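Local coordinates for protein potential RNA-dependent RNA polymerase (Human picobirnavirus, PDB 5I62) that polymerises ribonucleotides on an RNA template and probably serves both transcription and replication of the viral double-stranded RNA genome, at residues A239-K251 and H347-D359. Residues are numbered along the deposited sequence; the frame is centred on the assembly and turned at random.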
loop_
_atom_site.group_PDB
_atom_site.type_symbol
_atom_site.label_atom_id
_atom_site.label_comp_id
_atom_site.label_asym_id
_atom_site.label_seq_id
_atom_site.Cartn_x
_atom_site.Cartn_y
_atom_site.Cartn_z
ATOM N N ALA A 239 14.980 0.972 8.606
ATOM C CA ALA A 239 15.189 -0.478 8.630
ATOM C C ALA A 239 15.323 -1.033 7.216
ATOM O O ALA A 239 16.095 -1.970 6.977
ATOM C CB ALA A 239 14.055 -1.179 9.371
ATOM N N VAL A 240 14.565 -0.474 6.268
ATOM C CA VAL A 240 14.694 -0.884 4.869
ATOM C C VAL A 240 16.092 -0.577 4.364
ATOM O O VAL A 240 16.719 -1.401 3.690
ATOM C CB VAL A 240 13.634 -0.190 3.990
ATOM C CG1 VAL A 240 13.945 -0.431 2.501
ATOM C CG2 VAL A 240 12.245 -0.696 4.315
ATOM N N ASP A 241 16.572 0.639 4.643
ATOM C CA ASP A 241 17.876 1.090 4.171
ATOM C C ASP A 241 18.993 0.234 4.746
ATOM O O ASP A 241 19.978 -0.059 4.061
ATOM C CB ASP A 241 18.100 2.557 4.544
ATOM C CG ASP A 241 17.100 3.499 3.868
ATOM O OD1 ASP A 241 16.376 3.037 2.952
ATOM O OD2 ASP A 241 17.042 4.703 4.242
ATOM N N ARG A 242 18.870 -0.162 6.008
ATOM C CA ARG A 242 19.900 -1.008 6.583
ATOM C C ARG A 242 19.984 -2.340 5.863
ATOM O O ARG A 242 21.078 -2.846 5.624
ATOM C CB ARG A 242 19.686 -1.226 8.069
ATOM C CG ARG A 242 20.098 -0.021 8.872
ATOM C CD ARG A 242 20.221 -0.371 10.322
ATOM N NE ARG A 242 19.412 -1.547 10.614
ATOM C CZ ARG A 242 18.228 -1.474 11.219
ATOM N NH1 ARG A 242 17.722 -0.287 11.575
ATOM N NH2 ARG A 242 17.534 -2.592 11.445
ATOM N N ARG A 243 18.839 -2.928 5.510
ATOM C CA ARG A 243 18.885 -4.211 4.820
ATOM C C ARG A 243 19.359 -4.059 3.375
ATOM O O ARG A 243 20.078 -4.928 2.864
ATOM C CB ARG A 243 17.536 -4.915 4.879
ATOM C CG ARG A 243 17.632 -6.361 4.405
ATOM C CD ARG A 243 16.692 -7.285 5.131
ATOM N NE ARG A 243 16.867 -7.265 6.583
ATOM C CZ ARG A 243 16.029 -7.856 7.436
ATOM N NH1 ARG A 243 14.971 -8.515 6.970
ATOM N NH2 ARG A 243 16.239 -7.788 8.748
ATOM N N ILE A 244 18.960 -2.978 2.693
ATOM C CA ILE A 244 19.523 -2.690 1.366
ATOM C C ILE A 244 21.047 -2.682 1.436
ATOM O O ILE A 244 21.737 -3.268 0.589
ATOM C CB ILE A 244 19.013 -1.342 0.820
ATOM C CG1 ILE A 244 17.495 -1.338 0.595
ATOM C CG2 ILE A 244 19.761 -0.979 -0.473
ATOM C CD1 ILE A 244 17.036 -2.292 -0.464
ATOM N N THR A 245 21.588 -1.982 2.438
ATOM C CA THR A 245 23.034 -1.903 2.630
ATOM C C THR A 245 23.649 -3.298 2.770
ATOM O O THR A 245 24.652 -3.614 2.122
ATOM C CB THR A 245 23.357 -1.047 3.862
ATOM O OG1 THR A 245 22.667 0.214 3.802
ATOM C CG2 THR A 245 24.865 -0.793 3.958
ATOM N N LYS A 246 23.054 -4.141 3.614
ATOM C CA LYS A 246 23.575 -5.493 3.819
ATOM C C LYS A 246 23.498 -6.317 2.544
ATOM O O LYS A 246 24.393 -7.130 2.273
ATOM C CB LYS A 246 22.818 -6.181 4.958
ATOM C CG LYS A 246 23.107 -5.573 6.332
ATOM C CD LYS A 246 24.634 -5.477 6.514
ATOM C CE LYS A 246 25.039 -4.492 7.605
ATOM N NZ LYS A 246 24.687 -4.958 8.980
ATOM N N MET A 247 22.452 -6.101 1.738
ATOM C CA MET A 247 22.321 -6.807 0.468
ATOM C C MET A 247 23.480 -6.467 -0.463
ATOM O O MET A 247 24.068 -7.356 -1.103
ATOM C CB MET A 247 20.968 -6.464 -0.168
ATOM C CG MET A 247 20.693 -7.201 -1.485
ATOM S SD MET A 247 19.253 -6.498 -2.342
ATOM C CE MET A 247 19.937 -4.898 -2.789
ATOM N N PHE A 248 23.850 -5.186 -0.525
ATOM C CA PHE A 248 25.003 -4.806 -1.329
ATOM C C PHE A 248 26.305 -5.343 -0.738
ATOM O O PHE A 248 27.208 -5.750 -1.483
ATOM C CB PHE A 248 25.061 -3.293 -1.488
ATOM C CG PHE A 248 24.165 -2.775 -2.570
ATOM C CD1 PHE A 248 24.396 -3.121 -3.894
ATOM C CD2 PHE A 248 23.083 -1.973 -2.274
ATOM C CE1 PHE A 248 23.566 -2.660 -4.908
ATOM C CE2 PHE A 248 22.252 -1.498 -3.286
ATOM C CZ PHE A 248 22.486 -1.855 -4.597
ATOM N N ASP A 249 26.418 -5.347 0.595
ATOM C CA ASP A 249 27.622 -5.850 1.260
ATOM C C ASP A 249 27.833 -7.344 1.041
ATOM O O ASP A 249 28.982 -7.818 1.050
ATOM C CB ASP A 249 27.552 -5.582 2.767
ATOM C CG ASP A 249 27.638 -4.106 3.117
ATOM O OD1 ASP A 249 28.098 -3.306 2.266
ATOM O OD2 ASP A 249 27.258 -3.756 4.261
ATOM N N THR A 250 26.750 -8.109 0.886
ATOM C CA THR A 250 26.824 -9.565 0.858
ATOM C C THR A 250 26.440 -10.159 -0.492
ATOM O O THR A 250 26.290 -11.374 -0.598
ATOM C CB THR A 250 25.953 -10.167 1.961
ATOM O OG1 THR A 250 24.566 -9.837 1.727
ATOM C CG2 THR A 250 26.370 -9.645 3.322
ATOM N N LYS A 251 26.285 -9.354 -1.532
ATOM C CA LYS A 251 25.909 -9.953 -2.795
ATOM C C LYS A 251 27.142 -10.441 -3.543
ATOM O O LYS A 251 28.254 -9.953 -3.330
ATOM C CB LYS A 251 25.126 -8.992 -3.670
ATOM C CG LYS A 251 25.939 -7.968 -4.385
ATOM C CD LYS A 251 25.090 -7.362 -5.498
ATOM C CE LYS A 251 25.936 -6.512 -6.405
ATOM N NZ LYS A 251 26.882 -7.336 -7.207
ATOM N N HIS A 347 19.272 -23.746 -8.107
ATOM C CA HIS A 347 20.245 -24.549 -7.365
ATOM C C HIS A 347 21.110 -23.712 -6.437
ATOM O O HIS A 347 22.273 -24.024 -6.215
ATOM C CB HIS A 347 21.108 -25.386 -8.323
ATOM C CG HIS A 347 20.289 -26.192 -9.278
ATOM N ND1 HIS A 347 19.986 -25.757 -10.549
ATOM C CD2 HIS A 347 19.627 -27.360 -9.111
ATOM C CE1 HIS A 347 19.205 -26.644 -11.141
ATOM N NE2 HIS A 347 18.968 -27.625 -10.287
ATOM N N THR A 348 20.545 -22.662 -5.854
ATOM C CA THR A 348 21.292 -21.848 -4.910
ATOM C C THR A 348 20.329 -21.370 -3.824
ATOM O O THR A 348 19.228 -21.909 -3.656
ATOM C CB THR A 348 22.038 -20.714 -5.643
ATOM O OG1 THR A 348 22.889 -20.032 -4.717
ATOM C CG2 THR A 348 21.053 -19.703 -6.257
ATOM N N THR A 349 20.753 -20.357 -3.075
ATOM C CA THR A 349 20.075 -19.889 -1.874
ATOM C C THR A 349 19.801 -18.396 -1.995
ATOM O O THR A 349 20.654 -17.637 -2.455
ATOM C CB THR A 349 20.927 -20.178 -0.627
ATOM O OG1 THR A 349 21.108 -21.592 -0.499
ATOM C CG2 THR A 349 20.272 -19.654 0.631
ATOM N N LEU A 350 18.597 -17.983 -1.593
ATOM C CA LEU A 350 18.249 -16.570 -1.602
ATOM C C LEU A 350 19.157 -15.818 -0.639
ATOM O O LEU A 350 19.361 -16.245 0.497
ATOM C CB LEU A 350 16.776 -16.380 -1.192
ATOM C CG LEU A 350 16.295 -14.924 -1.184
ATOM C CD1 LEU A 350 16.301 -14.383 -2.640
ATOM C CD2 LEU A 350 14.901 -14.799 -0.520
ATOM N N ASN A 351 19.718 -14.701 -1.084
ATOM C CA ASN A 351 20.396 -13.819 -0.143
ATOM C C ASN A 351 19.339 -13.291 0.819
ATOM O O ASN A 351 18.399 -12.626 0.377
ATOM C CB ASN A 351 21.079 -12.682 -0.883
ATOM C CG ASN A 351 21.911 -11.791 0.027
ATOM O OD1 ASN A 351 21.471 -11.392 1.117
ATOM N ND2 ASN A 351 23.126 -11.476 -0.417
ATOM N N PRO A 352 19.435 -13.572 2.122
ATOM C CA PRO A 352 18.336 -13.227 3.043
ATOM C C PRO A 352 18.159 -11.732 3.249
ATOM O O PRO A 352 17.130 -11.319 3.804
ATOM C CB PRO A 352 18.736 -13.927 4.350
ATOM C CG PRO A 352 20.261 -13.978 4.280
ATOM C CD PRO A 352 20.565 -14.227 2.815
ATOM N N ASN A 353 19.115 -10.913 2.810
ATOM C CA ASN A 353 18.930 -9.468 2.844
ATOM C C ASN A 353 18.087 -8.945 1.683
ATOM O O ASN A 353 17.843 -7.733 1.618
ATOM C CB ASN A 353 20.289 -8.780 2.881
ATOM C CG ASN A 353 21.118 -9.220 4.076
ATOM O OD1 ASN A 353 20.734 -8.971 5.220
ATOM N ND2 ASN A 353 22.239 -9.877 3.820
ATOM N N SER A 354 17.668 -9.820 0.764
ATOM C CA SER A 354 16.598 -9.476 -0.164
ATOM C C SER A 354 15.358 -9.072 0.638
ATOM O O SER A 354 15.181 -9.464 1.794
ATOM C CB SER A 354 16.274 -10.658 -1.085
ATOM O OG SER A 354 17.446 -11.099 -1.772
ATOM N N GLN A 355 14.484 -8.278 0.013
ATOM C CA GLN A 355 13.323 -7.731 0.706
ATOM C C GLN A 355 12.099 -7.783 -0.200
ATOM O O GLN A 355 12.215 -7.734 -1.428
ATOM C CB GLN A 355 13.539 -6.265 1.125
ATOM C CG GLN A 355 14.656 -6.022 2.082
ATOM C CD GLN A 355 14.722 -4.564 2.488
ATOM O OE1 GLN A 355 15.679 -3.857 2.170
ATOM N NE2 GLN A 355 13.683 -4.103 3.173
ATOM N N CYS A 356 10.921 -7.843 0.422
ATOM C CA CYS A 356 9.683 -7.675 -0.323
ATOM C C CYS A 356 8.603 -7.089 0.579
ATOM O O CYS A 356 8.627 -7.241 1.801
ATOM C CB CYS A 356 9.186 -8.989 -0.945
ATOM S SG CYS A 356 9.057 -10.374 0.193
ATOM N N LEU A 357 7.644 -6.433 -0.058
ATOM C CA LEU A 357 6.516 -5.846 0.647
ATOM C C LEU A 357 5.374 -5.776 -0.346
ATOM O O LEU A 357 5.495 -5.083 -1.360
ATOM C CB LEU A 357 6.844 -4.457 1.186
ATOM C CG LEU A 357 5.625 -3.755 1.794
ATOM C CD1 LEU A 357 5.321 -4.336 3.165
ATOM C CD2 LEU A 357 5.836 -2.250 1.869
ATOM N N GLY A 358 4.307 -6.523 -0.088
ATOM C CA GLY A 358 3.212 -6.562 -1.043
ATOM C C GLY A 358 3.719 -6.982 -2.407
ATOM O O GLY A 358 4.382 -8.021 -2.537
ATOM N N ASP A 359 3.471 -6.155 -3.420
ATOM C CA ASP A 359 3.889 -6.457 -4.778
ATOM C C ASP A 359 5.275 -5.911 -5.119
ATOM O O ASP A 359 5.673 -5.971 -6.285
ATOM C CB ASP A 359 2.854 -5.935 -5.792
ATOM C CG ASP A 359 2.831 -4.407 -5.910
ATOM O OD1 ASP A 359 3.401 -3.706 -5.047
ATOM O OD2 ASP A 359 2.214 -3.902 -6.875
HETATM O O HOH W 1 14.095 -9.026 4.234
HETATM O O HOH W 2 19.880 -7.207 7.262
#
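Three groups grip Thr250 OG1 near the C-terminal end of helix 237-250: Asn351 ND2 donates to it over 3.1 Å, nearly straight (163°) and within its own amide plane, Asn353 ND2 adds a weak bond, and the hydroxyl itself donates to Lys246 O. Both asparagines belong to an Asx turn inside a type I beta turn, Asn351 to Ser354, that leads into strand 355-357 of the palm. Just beyond the strand, Gly358 and Asp359 open the Gly-Asp-Asp sequence of polymerase motif C. Asn351 OD1 takes the backbone N of Asn353 at 2.9 Å in its carbonyl plane, which fixes the amide with ND2 turned to the helix. Asn353 lies against the helix backbone, its CB 3.6 Å from Met247 N and its OD1 beside Lys246 CB. In Arg243, CG stands anti to the backbone N (chi1 -169°), which sends it against Asn353 O and toward Gln355 CG; beyond these segments, Arg336 binds the carbonyls of Pro352 and Ser354. Two waters finish the join: one links Arg243 NE to Asn353 OD1, the other lies in the guanidinium plane, accepting from Arg243 NH1 at 2.9 Å and donating to Ser354 O at 2.7 Å.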